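Local coordinates for protein S-adenosyl-L-methionine-dependent 2-deoxy-scyllo-inosamine dehydrogenase (Bacillus circulans, PDB 4M7S) that catalyses the S-adenosyl-L-methionine-dependent radical two-electron oxidation of 2-deoxy-scyllo-inosamine to 3-amino-2,3-dideoxy-scyllo-inosose in butirosin biosynthesis, using two [4Fe-4S] clusters, at residues F5-V10 / S173-V178; F59-E64 / N183-F188; M167-P172 / C235-V240. All blocks are in the same frame, centred on the assembly; numbering follows the deposited sequence. Where two conformers were deposited one is given.

The three contacts run from the radical SAM core to the auxiliary cluster. Contact 1 pairs strands 7-10 and 175-178. Contact 2 lies about 9 Å away, centre to centre, and is tied to it by a probable hydrogen bond from Leu185 N to Val177 O at 2.8 Å. Contact 2 reaches toward both iron-sulfur clusters: Tyr62 belongs to the pocket of the first, and Cys187 binds the second. Contact 3 supplies Cys169 and Cys235 to that second cluster. Its centre is about 16 Å from that of contact 2, yet Val171 packs on Pro186 and Phe188. Residues 167-172 run directly into 173-178 of contact 1.

Contact 1: residues F5-V10 / S173-V178; sequences FSMIEV and SNLAVV
Glu9 grips strand 175-178 through its backbone on both sides of Val177. Its N donates to Ala176 O at 2.9 Å, and its O accepts from Val178 N at 2.8 Å in a nearly straight bond (172° at the hydrogen). This alternation is the signature of a parallel pair, with strand axes 4.7 Å apart and 15° between their directions. Ala176 N also donates to the O of Met7, a selenomethionine.

Val178 and Ala176 share one face of the sheet with Ile8 and Val10. CG2 of Val178 meets CD1 of Ile8 at 3.8 Å, the side chains crossing at a slant. The Ala176 methyl lies over one face of the Phe5 ring, CB standing 4.0 Å from CD2 and displaced toward the rim; with Phe5 CG between the backbone N and carbonyl carbon (chi1 44°), the base of the ring also lies close to that methyl. On the Glu9 face, the Leu175 and selenomethionine side chains lie side by side, Leu175 CD2 3.5 Å from Met7 CG. Glu9 brings its CB near Val177 and its CG near Leu175, and touches Phe188 beyond.

Where the pairing begins, Asn174 O is held by two amides, Ser6 N at 2.8 Å and Met7 N at 3.0 Å. The Asn174 amide turns to other partners, Gln241 and Lys3.

Strand 7-10 is thus the seam between the parallel sheet of the AdoMet radical fold and the strands of the auxiliary-cluster region. Strand 56-58 flanks it on its other edge and strand 183-185 continues the sheet beyond 175-178, while helices 38-50 and 205-209 cover the Ile8 and Val178 face.

Contact 2: residues F59-E64 / N183-F188; sequences FHFYGE and NVLPCF. With SF4 (iron/sulfur cluster), chain B; SF4 (iron/sulfur cluster), chain C.
Phe61 and Phe188 mark the closest backbone approach, their CA atoms 6.8 Å apart, where the loop after strand 56-58 faces the chain leaving strand 183-185. The loop carries Tyr62-Gly63-Glu64, in the position of the GGE motif that follows the second strand of radical SAM folds and probably its counterpart; in relatives that motif meets the amino group of AdoMet. The facing segment belongs to the auxiliary-cluster region, so the contact joins the two parts of the enzyme by side chains and one polar bond.

Phe61 has CG anti to its backbone N (chi1 -179°), and its ring reaches across the gap. There CZ meets the Leu185 methyl CD1 at 3.5 Å, the two side chains crossing at about a right angle. Another rim atom, Phe61 CE1, lies 3.6 Å from Phe188 O, and Phe188 CA sits at the edge of the ring, in its plane. Over one face of the Phe61 ring stands Tyr62 CD2, above its centre; Val177 and Glu11 also touch Phe61.

Tyr62 OH donates to Phe188 O at 2.8 Å, approaching 18° from the carbonyl plane. The acceptor lies at the edge of the tyrosine ring, near its plane. At the backbone end of the same residue, Tyr62 O is held by Asn25 and lies 3.7 Å from S2 of the first cluster.

On the far side, Cys187 SG binds FE3 of the second cluster at 2.5 Å, and that same sulfur stands 4.0 Å above the plane of the Phe188 ring, over its centre.

Contact 3: residues M167-P172 / C235-V240; sequences MSCMVP and CNNVSV. With SF4 (iron/sulfur cluster), chain B.
Cys169 SG and Asn237 CG both lie anti to their backbone N (chi1 178° and 171°), which places the sulfur on the auxiliary [4Fe-4S] cluster and carries the carboxamide carbon toward it; a chi2 of 36° then turns the amide so that ND2 lies on the Cys169 side. Cys169 SG binds FE4 at 2.4 Å, and from the other segment Cys235 SG binds FE1 at 2.5 Å. Asn237 ND2 comes in beside the cluster, 3.4 Å from its sulfide S2 and 3.9 Å from Cys169 SG.

The carboxamide is locked by its own segment. ND2 donates to Val240 O at 2.7 Å along a straight line, within the amide plane and onto a lone pair. OD1 in turn accepts from Val240 N at 2.8 Å, an Asx motif, with a weaker bond from Ser239 N. The loop thereby folds back on the asparagine and fixes the rotation of its flat group. Both cysteine sulfurs also receive backbone amides: Val171 N donates to Cys169 SG, capping the turn that leads into helix 171-174, and Asn237 N donates to Cys235 SG. Such N-H groups would be expected to offset the negative charge of the cluster and its thiolates.

Apolar side chains add to the contact: the CE methyl of Met167, a selenomethionine, touches Val238 CG1 at 3.6 Å, while Val171 CG2 packs against Val240 CG1 at 4.2 Å. Arg226 bridges the segments by bonding both Ser168 O and Asn237 O.

Cys187 and Cys232 also line the cluster. A cysteine ahead of a hairpin, one following it and a C-terminal CxxC pair, Cys232 and Cys235, are typical of the twitch domain, the shortened relative of SPASM in radical SAM enzymes.

Contact 1: residues F5-V10 / S173-V178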
loop_
_atom_site.group_PDB
_atom_site.type_symbol
_atom_site.label_atom_id
_atom_site.label_comp_id
_atom_site.label_asym_id
_atom_site.label_seq_id
_atom_site.Cartn_x
_atom_site.Cartn_y
_atom_site.Cartn_z
ATOM N N PHE A 5 2.095 0.303 -12.051
ATOM C CA PHE A 5 1.256 0.654 -10.910
ATOM C C PHE A 5 1.304 2.163 -10.671
ATOM O O PHE A 5 2.311 2.809 -10.949
ATOM C CB PHE A 5 1.697 -0.105 -9.653
ATOM C CG PHE A 5 3.189 -0.145 -9.460
ATOM C CD1 PHE A 5 3.849 0.892 -8.810
ATOM C CD2 PHE A 5 3.929 -1.223 -9.923
ATOM C CE1 PHE A 5 5.225 0.857 -8.644
ATOM C CE2 PHE A 5 5.300 -1.270 -9.755
ATOM C CZ PHE A 5 5.952 -0.225 -9.116
ATOM N N SER A 6 0.208 2.722 -10.172
ATOM C CA SER A 6 0.145 4.152 -9.923
ATOM C C SER A 6 0.323 4.427 -8.432
ATOM O O SER A 6 0.614 5.553 -8.031
ATOM C CB SER A 6 -1.179 4.728 -10.429
ATOM O OG SER A 6 -2.258 4.242 -9.655
HETATM N N MSE A 7 0.152 3.387 -7.619
HETATM C CA MSE A 7 0.334 3.474 -6.169
HETATM C C MSE A 7 1.125 2.261 -5.706
HETATM O O MSE A 7 0.876 1.132 -6.154
HETATM C CB MSE A 7 -1.018 3.545 -5.440
HETATM C CG MSE A 7 -0.956 3.174 -3.936
HETATM SE SE MSE A 7 -0.081 4.489 -2.738
HETATM C CE MSE A 7 -1.594 5.712 -2.505
ATOM N N ILE A 8 2.107 2.490 -4.843
ATOM C CA ILE A 8 2.799 1.380 -4.208
ATOM C C ILE A 8 2.739 1.553 -2.695
ATOM O O ILE A 8 3.033 2.636 -2.178
ATOM C CB ILE A 8 4.257 1.226 -4.699
ATOM C CG1 ILE A 8 4.949 0.088 -3.946
ATOM C CG2 ILE A 8 5.047 2.530 -4.535
ATOM C CD1 ILE A 8 6.194 -0.406 -4.638
ATOM N N GLU A 9 2.338 0.488 -1.997
ATOM C CA GLU A 9 2.214 0.511 -0.544
ATOM C C GLU A 9 3.349 -0.292 0.045
ATOM O O GLU A 9 3.498 -1.472 -0.278
ATOM C CB GLU A 9 0.899 -0.134 -0.098
ATOM C CG GLU A 9 -0.247 0.817 0.123
ATOM C CD GLU A 9 -1.486 0.106 0.628
ATOM O OE1 GLU A 9 -1.341 -0.783 1.490
ATOM O OE2 GLU A 9 -2.594 0.422 0.153
ATOM N N VAL A 10 4.143 0.338 0.909
ATOM C CA VAL A 10 5.327 -0.305 1.469
ATOM C C VAL A 10 5.172 -0.534 2.976
ATOM O O VAL A 10 5.029 0.421 3.748
ATOM C CB VAL A 10 6.575 0.528 1.193
ATOM C CG1 VAL A 10 7.831 -0.232 1.592
ATOM C CG2 VAL A 10 6.647 0.891 -0.294
ATOM N N SER A 173 -4.410 -3.696 -11.192
ATOM C CA SER A 173 -3.903 -2.932 -12.331
ATOM C C SER A 173 -3.222 -1.622 -11.913
ATOM O O SER A 173 -2.545 -0.977 -12.730
ATOM C CB SER A 173 -5.032 -2.618 -13.310
ATOM O OG SER A 173 -5.669 -3.802 -13.741
ATOM N N ASN A 174 -3.429 -1.218 -10.661
ATOM C CA ASN A 174 -2.978 0.096 -10.189
ATOM C C ASN A 174 -2.073 0.075 -8.963
ATOM O O ASN A 174 -1.383 1.052 -8.668
ATOM C CB ASN A 174 -4.189 0.978 -9.862
ATOM C CG ASN A 174 -4.953 1.387 -11.092
ATOM O OD1 ASN A 174 -4.386 1.961 -12.017
ATOM N ND2 ASN A 174 -6.245 1.076 -11.121
ATOM N N LEU A 175 -2.088 -1.034 -8.240
ATOM C CA LEU A 175 -1.506 -1.062 -6.904
ATOM C C LEU A 175 -0.570 -2.243 -6.755
ATOM O O LEU A 175 -0.917 -3.375 -7.118
ATOM C CB LEU A 175 -2.639 -1.159 -5.873
ATOM C CG LEU A 175 -2.439 -1.028 -4.356
ATOM C CD1 LEU A 175 -2.584 -2.375 -3.673
ATOM C CD2 LEU A 175 -1.115 -0.364 -3.997
ATOM N N ALA A 176 0.628 -1.971 -6.243
ATOM C CA ALA A 176 1.513 -3.018 -5.755
ATOM C C ALA A 176 1.687 -2.834 -4.248
ATOM O O ALA A 176 1.823 -1.703 -3.769
ATOM C CB ALA A 176 2.873 -2.950 -6.459
ATOM N N VAL A 177 1.696 -3.941 -3.507
ATOM C CA VAL A 177 2.018 -3.901 -2.090
ATOM C C VAL A 177 3.344 -4.604 -1.877
ATOM O O VAL A 177 3.564 -5.671 -2.436
ATOM C CB VAL A 177 0.947 -4.621 -1.238
ATOM C CG1 VAL A 177 1.350 -4.633 0.241
ATOM C CG2 VAL A 177 -0.394 -3.943 -1.394
ATOM N N VAL A 178 4.223 -4.008 -1.071
ATOM C CA VAL A 178 5.482 -4.644 -0.681
ATOM C C VAL A 178 5.483 -4.832 0.847
ATOM O O VAL A 178 5.366 -3.860 1.590
ATOM C CB VAL A 178 6.683 -3.768 -1.091
ATOM C CG1 VAL A 178 8.006 -4.385 -0.612
ATOM C CG2 VAL A 178 6.693 -3.532 -2.593
#

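Contact 2: residues F59-E64 / N183-F188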
loop_
_atom_site.group_PDB
_atom_site.type_symbol
_atom_site.label_atom_id
_atom_site.label_comp_id
_atom_site.label_asym_id
_atom_site.label_seq_id
_atom_site.Cartn_x
_atom_site.Cartn_y
_atom_site.Cartn_z
ATOM N N PHE A 59 3.274 4.198 3.130
ATOM C CA PHE A 59 4.201 3.490 4.019
ATOM C C PHE A 59 3.513 2.616 5.060
ATOM O O PHE A 59 4.072 2.352 6.140
ATOM C CB PHE A 59 5.095 4.502 4.730
ATOM C CG PHE A 59 5.820 5.408 3.791
ATOM C CD1 PHE A 59 7.062 5.049 3.278
ATOM C CD2 PHE A 59 5.252 6.609 3.393
ATOM C CE1 PHE A 59 7.736 5.880 2.407
ATOM C CE2 PHE A 59 5.918 7.446 2.500
ATOM C CZ PHE A 59 7.164 7.082 2.015
ATOM N N HIS A 60 2.310 2.131 4.712
ATOM C CA HIS A 60 1.361 1.459 5.631
ATOM C C HIS A 60 0.671 0.246 4.972
ATOM O O HIS A 60 -0.082 0.423 4.012
ATOM C CB HIS A 60 0.277 2.479 6.023
ATOM C CG HIS A 60 -0.770 1.964 6.971
ATOM N ND1 HIS A 60 -1.180 2.680 8.076
ATOM C CD2 HIS A 60 -1.522 0.836 6.960
ATOM C CE1 HIS A 60 -2.116 2.004 8.719
ATOM N NE2 HIS A 60 -2.343 0.882 8.064
ATOM N N PHE A 61 0.878 -0.971 5.485
ATOM C CA PHE A 61 0.166 -2.116 4.918
ATOM C C PHE A 61 -0.896 -2.403 5.962
ATOM O O PHE A 61 -2.072 -2.057 5.781
ATOM C CB PHE A 61 1.088 -3.318 4.685
ATOM C CG PHE A 61 0.402 -4.506 4.081
ATOM C CD1 PHE A 61 -0.685 -4.338 3.222
ATOM C CD2 PHE A 61 0.824 -5.794 4.384
ATOM C CE1 PHE A 61 -1.337 -5.426 2.675
ATOM C CE2 PHE A 61 0.176 -6.902 3.837
ATOM C CZ PHE A 61 -0.916 -6.715 2.981
ATOM N N TYR A 62 -0.485 -3.001 7.073
ATOM C CA TYR A 62 -1.395 -3.158 8.212
ATOM C C TYR A 62 -0.698 -2.773 9.510
ATOM O O TYR A 62 -1.043 -3.257 10.598
ATOM C CB TYR A 62 -1.944 -4.573 8.289
ATOM C CG TYR A 62 -3.077 -4.836 7.325
ATOM C CD1 TYR A 62 -4.391 -4.540 7.668
ATOM C CD2 TYR A 62 -2.830 -5.374 6.070
ATOM C CE1 TYR A 62 -5.433 -4.783 6.788
ATOM C CE2 TYR A 62 -3.863 -5.618 5.179
ATOM C CZ TYR A 62 -5.158 -5.317 5.542
ATOM O OH TYR A 62 -6.175 -5.566 4.654
ATOM N N GLY A 63 0.290 -1.897 9.382
ATOM C CA GLY A 63 1.018 -1.400 10.535
ATOM C C GLY A 63 0.978 0.113 10.576
ATOM O O GLY A 63 0.523 0.756 9.626
ATOM N N GLU A 64 1.452 0.680 11.682
ATOM C CA GLU A 64 1.484 2.124 11.866
ATOM C C GLU A 64 2.841 2.658 11.427
ATOM O O GLU A 64 3.861 2.334 12.047
ATOM C CB GLU A 64 1.250 2.450 13.348
ATOM C CG GLU A 64 1.380 3.921 13.678
ATOM C CD GLU A 64 0.543 4.804 12.749
ATOM O OE1 GLU A 64 1.048 5.873 12.338
ATOM O OE2 GLU A 64 -0.618 4.437 12.452
ATOM N N ASN A 183 7.897 -9.208 -0.030
ATOM C CA ASN A 183 6.920 -9.869 -0.894
ATOM C C ASN A 183 6.019 -8.864 -1.580
ATOM O O ASN A 183 5.597 -7.874 -0.975
ATOM C CB ASN A 183 6.071 -10.856 -0.100
ATOM C CG ASN A 183 6.857 -12.062 0.344
ATOM O OD1 ASN A 183 7.859 -12.425 -0.277
ATOM N ND2 ASN A 183 6.393 -12.711 1.404
ATOM N N VAL A 184 5.717 -9.119 -2.848
ATOM C CA VAL A 184 4.859 -8.218 -3.600
ATOM C C VAL A 184 3.464 -8.835 -3.726
ATOM O O VAL A 184 3.318 -9.975 -4.174
ATOM C CB VAL A 184 5.450 -7.932 -4.984
ATOM C CG1 VAL A 184 4.579 -6.930 -5.749
ATOM C CG2 VAL A 184 6.882 -7.405 -4.836
ATOM N N LEU A 185 2.446 -8.083 -3.315
ATOM C CA LEU A 185 1.061 -8.554 -3.369
ATOM C C LEU A 185 0.287 -7.651 -4.338
ATOM O O LEU A 185 0.663 -6.491 -4.547
ATOM C CB LEU A 185 0.420 -8.507 -1.973
ATOM C CG LEU A 185 1.264 -8.999 -0.795
ATOM C CD1 LEU A 185 0.537 -8.748 0.524
ATOM C CD2 LEU A 185 1.632 -10.481 -0.933
ATOM N N PRO A 186 -0.806 -8.171 -4.922
ATOM C CA PRO A 186 -1.565 -7.415 -5.920
ATOM C C PRO A 186 -2.621 -6.517 -5.296
ATOM O O PRO A 186 -3.287 -5.794 -6.030
ATOM C CB PRO A 186 -2.261 -8.524 -6.718
ATOM C CG PRO A 186 -2.516 -9.577 -5.708
ATOM C CD PRO A 186 -1.308 -9.551 -4.789
ATOM N N CYS A 187 -2.769 -6.556 -3.970
ATOM C CA CYS A 187 -3.864 -5.842 -3.315
ATOM C C CYS A 187 -3.684 -5.640 -1.801
ATOM O O CYS A 187 -3.018 -6.428 -1.130
ATOM C CB CYS A 187 -5.171 -6.589 -3.543
ATOM S SG CYS A 187 -6.499 -5.904 -2.574
ATOM N N PHE A 188 -4.302 -4.587 -1.278
ATOM C CA PHE A 188 -4.179 -4.232 0.142
ATOM C C PHE A 188 -4.997 -5.194 1.003
ATOM O O PHE A 188 -4.877 -5.202 2.231
ATOM C CB PHE A 188 -4.694 -2.808 0.361
ATOM C CG PHE A 188 -6.039 -2.562 -0.263
ATOM C CD1 PHE A 188 -7.207 -2.962 0.383
ATOM C CD2 PHE A 188 -6.137 -1.971 -1.516
ATOM C CE1 PHE A 188 -8.450 -2.765 -0.205
ATOM C CE2 PHE A 188 -7.373 -1.764 -2.105
ATOM C CZ PHE A 188 -8.535 -2.163 -1.446
HETATM FE FE1 SF4 B . -10.918 -7.602 -3.535
HETATM FE FE2 SF4 B . -9.422 -9.055 -5.230
HETATM FE FE3 SF4 B . -8.330 -7.074 -3.798
HETATM FE FE4 SF4 B . -9.956 -6.545 -5.837
HETATM S S1 SF4 B . -7.881 -7.532 -6.011
HETATM S S2 SF4 B . -10.020 -5.510 -3.788
HETATM S S3 SF4 B . -11.510 -8.222 -5.661
HETATM S S4 SF4 B . -9.197 -9.013 -2.918
HETATM FE FE1 SF4 C . -3.882 -0.477 13.480
HETATM FE FE2 SF4 C . -6.509 -0.442 13.910
HETATM FE FE3 SF4 C . -5.519 -2.069 12.058
HETATM FE FE4 SF4 C . -5.480 0.605 11.602
HETATM S S1 SF4 C . -7.347 -0.721 11.771
HETATM S S2 SF4 C . -3.753 -0.848 11.219
HETATM S S3 SF4 C . -5.159 1.414 13.737
HETATM S S4 SF4 C . -5.135 -2.226 14.333
#

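Contact 3: residues M167-P172 / C235-V240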
loop_
_atom_site.group_PDB
_atom_site.type_symbol
_atom_site.label_atom_id
_atom_site.label_comp_id
_atom_site.label_asym_id
_atom_site.label_seq_id
_atom_site.Cartn_x
_atom_site.Cartn_y
_atom_site.Cartn_z
HETATM N N MSE A 167 -17.848 -9.479 -10.432
HETATM C CA MSE A 167 -17.469 -8.075 -10.404
HETATM C C MSE A 167 -16.038 -7.869 -10.862
HETATM O O MSE A 167 -15.143 -8.652 -10.537
HETATM C CB MSE A 167 -17.614 -7.485 -9.010
HETATM C CG MSE A 167 -19.020 -7.468 -8.478
HETATM SE SE MSE A 167 -19.202 -6.146 -7.061
HETATM C CE MSE A 167 -20.472 -7.106 -5.933
ATOM N N SER A 168 -15.825 -6.796 -11.609
ATOM C CA SER A 168 -14.483 -6.404 -11.999
ATOM C C SER A 168 -13.741 -5.848 -10.790
ATOM O O SER A 168 -14.344 -5.510 -9.766
ATOM C CB SER A 168 -14.547 -5.312 -13.054
ATOM O OG SER A 168 -14.965 -4.097 -12.458
ATOM N N CYS A 169 -12.425 -5.759 -10.914
ATOM C CA CYS A 169 -11.638 -5.018 -9.950
ATOM C C CYS A 169 -10.317 -4.590 -10.555
ATOM O O CYS A 169 -9.580 -5.411 -11.092
ATOM C CB CYS A 169 -11.366 -5.823 -8.690
ATOM S SG CYS A 169 -10.342 -4.849 -7.562
HETATM N N MSE A 170 -10.025 -3.301 -10.435
HETATM C CA MSE A 170 -8.860 -2.710 -11.069
HETATM C C MSE A 170 -7.682 -2.543 -10.115
HETATM O O MSE A 170 -6.630 -2.073 -10.530
HETATM C CB MSE A 170 -9.222 -1.355 -11.680
HETATM C CG MSE A 170 -10.498 -1.353 -12.504
HETATM SE SE MSE A 170 -10.480 -2.716 -13.887
HETATM C CE MSE A 170 -8.768 -2.241 -14.695
ATOM N N VAL A 171 -7.849 -2.911 -8.846
ATOM C CA VAL A 171 -6.745 -2.773 -7.874
ATOM C C VAL A 171 -5.436 -3.421 -8.357
ATOM O O VAL A 171 -4.381 -2.775 -8.321
ATOM C CB VAL A 171 -7.119 -3.271 -6.454
ATOM C CG1 VAL A 171 -5.934 -3.100 -5.479
ATOM C CG2 VAL A 171 -8.356 -2.528 -5.932
ATOM N N PRO A 172 -5.487 -4.683 -8.836
ATOM C CA PRO A 172 -4.219 -5.267 -9.304
ATOM C C PRO A 172 -3.650 -4.585 -10.556
ATOM O O PRO A 172 -2.519 -4.896 -10.926
ATOM C CB PRO A 172 -4.593 -6.716 -9.650
ATOM C CG PRO A 172 -5.883 -6.976 -8.926
ATOM C CD PRO A 172 -6.595 -5.658 -8.895
ATOM N N CYS A 235 -14.223 -11.569 -1.610
ATOM C CA CYS A 235 -14.043 -10.146 -1.366
ATOM C C CYS A 235 -15.307 -9.334 -1.606
ATOM O O CYS A 235 -15.988 -9.505 -2.622
ATOM C CB CYS A 235 -12.937 -9.560 -2.238
ATOM S SG CYS A 235 -12.705 -7.818 -1.839
ATOM N N ASN A 236 -15.583 -8.412 -0.691
ATOM C CA ASN A 236 -16.748 -7.539 -0.812
ATOM C C ASN A 236 -16.374 -6.093 -1.147
ATOM O O ASN A 236 -17.074 -5.155 -0.761
ATOM C CB ASN A 236 -17.575 -7.584 0.471
ATOM C CG ASN A 236 -16.714 -7.486 1.707
ATOM O OD1 ASN A 236 -15.524 -7.169 1.618
ATOM N ND2 ASN A 236 -17.301 -7.760 2.870
ATOM N N ASN A 237 -15.266 -5.913 -1.855
ATOM C CA ASN A 237 -14.964 -4.602 -2.403
ATOM C C ASN A 237 -15.891 -4.311 -3.568
ATOM O O ASN A 237 -15.868 -5.022 -4.571
ATOM C CB ASN A 237 -13.522 -4.515 -2.888
ATOM C CG ASN A 237 -13.252 -3.234 -3.660
ATOM O OD1 ASN A 237 -13.792 -2.177 -3.331
ATOM N ND2 ASN A 237 -12.427 -3.325 -4.703
ATOM N N VAL A 238 -16.696 -3.263 -3.437
ATOM C CA VAL A 238 -17.595 -2.858 -4.510
ATOM C C VAL A 238 -17.354 -1.417 -4.955
ATOM O O VAL A 238 -17.877 -0.988 -5.984
ATOM C CB VAL A 238 -19.083 -3.018 -4.107
ATOM C CG1 VAL A 238 -19.378 -4.455 -3.718
ATOM C CG2 VAL A 238 -19.434 -2.075 -2.962
ATOM N N SER A 239 -16.564 -0.675 -4.184
ATOM C CA SER A 239 -16.409 0.761 -4.421
ATOM C C SER A 239 -15.004 1.138 -4.876
ATOM O O SER A 239 -14.815 2.146 -5.560
ATOM C CB SER A 239 -16.756 1.553 -3.154
ATOM O OG SER A 239 -15.730 1.431 -2.181
ATOM N N VAL A 240 -14.022 0.326 -4.492
ATOM C CA VAL A 240 -12.621 0.641 -4.757
ATOM C C VAL A 240 -12.130 0.066 -6.088
ATOM O O VAL A 240 -11.892 -1.135 -6.200
ATOM C CB VAL A 240 -11.718 0.139 -3.612
ATOM C CG1 VAL A 240 -10.272 0.568 -3.832
ATOM C CG2 VAL A 240 -12.242 0.647 -2.277
HETATM FE FE1 SF4 B . -10.918 -7.602 -3.535
HETATM FE FE2 SF4 B . -9.422 -9.055 -5.230
HETATM FE FE3 SF4 B . -8.330 -7.074 -3.798
HETATM FE FE4 SF4 B . -9.956 -6.545 -5.837
HETATM S S1 SF4 B . -7.881 -7.532 -6.011
HETATM S S2 SF4 B . -10.020 -5.510 -3.788
HETATM S S3 SF4 B . -11.510 -8.222 -5.661
HETATM S S4 SF4 B . -9.197 -9.013 -2.918
#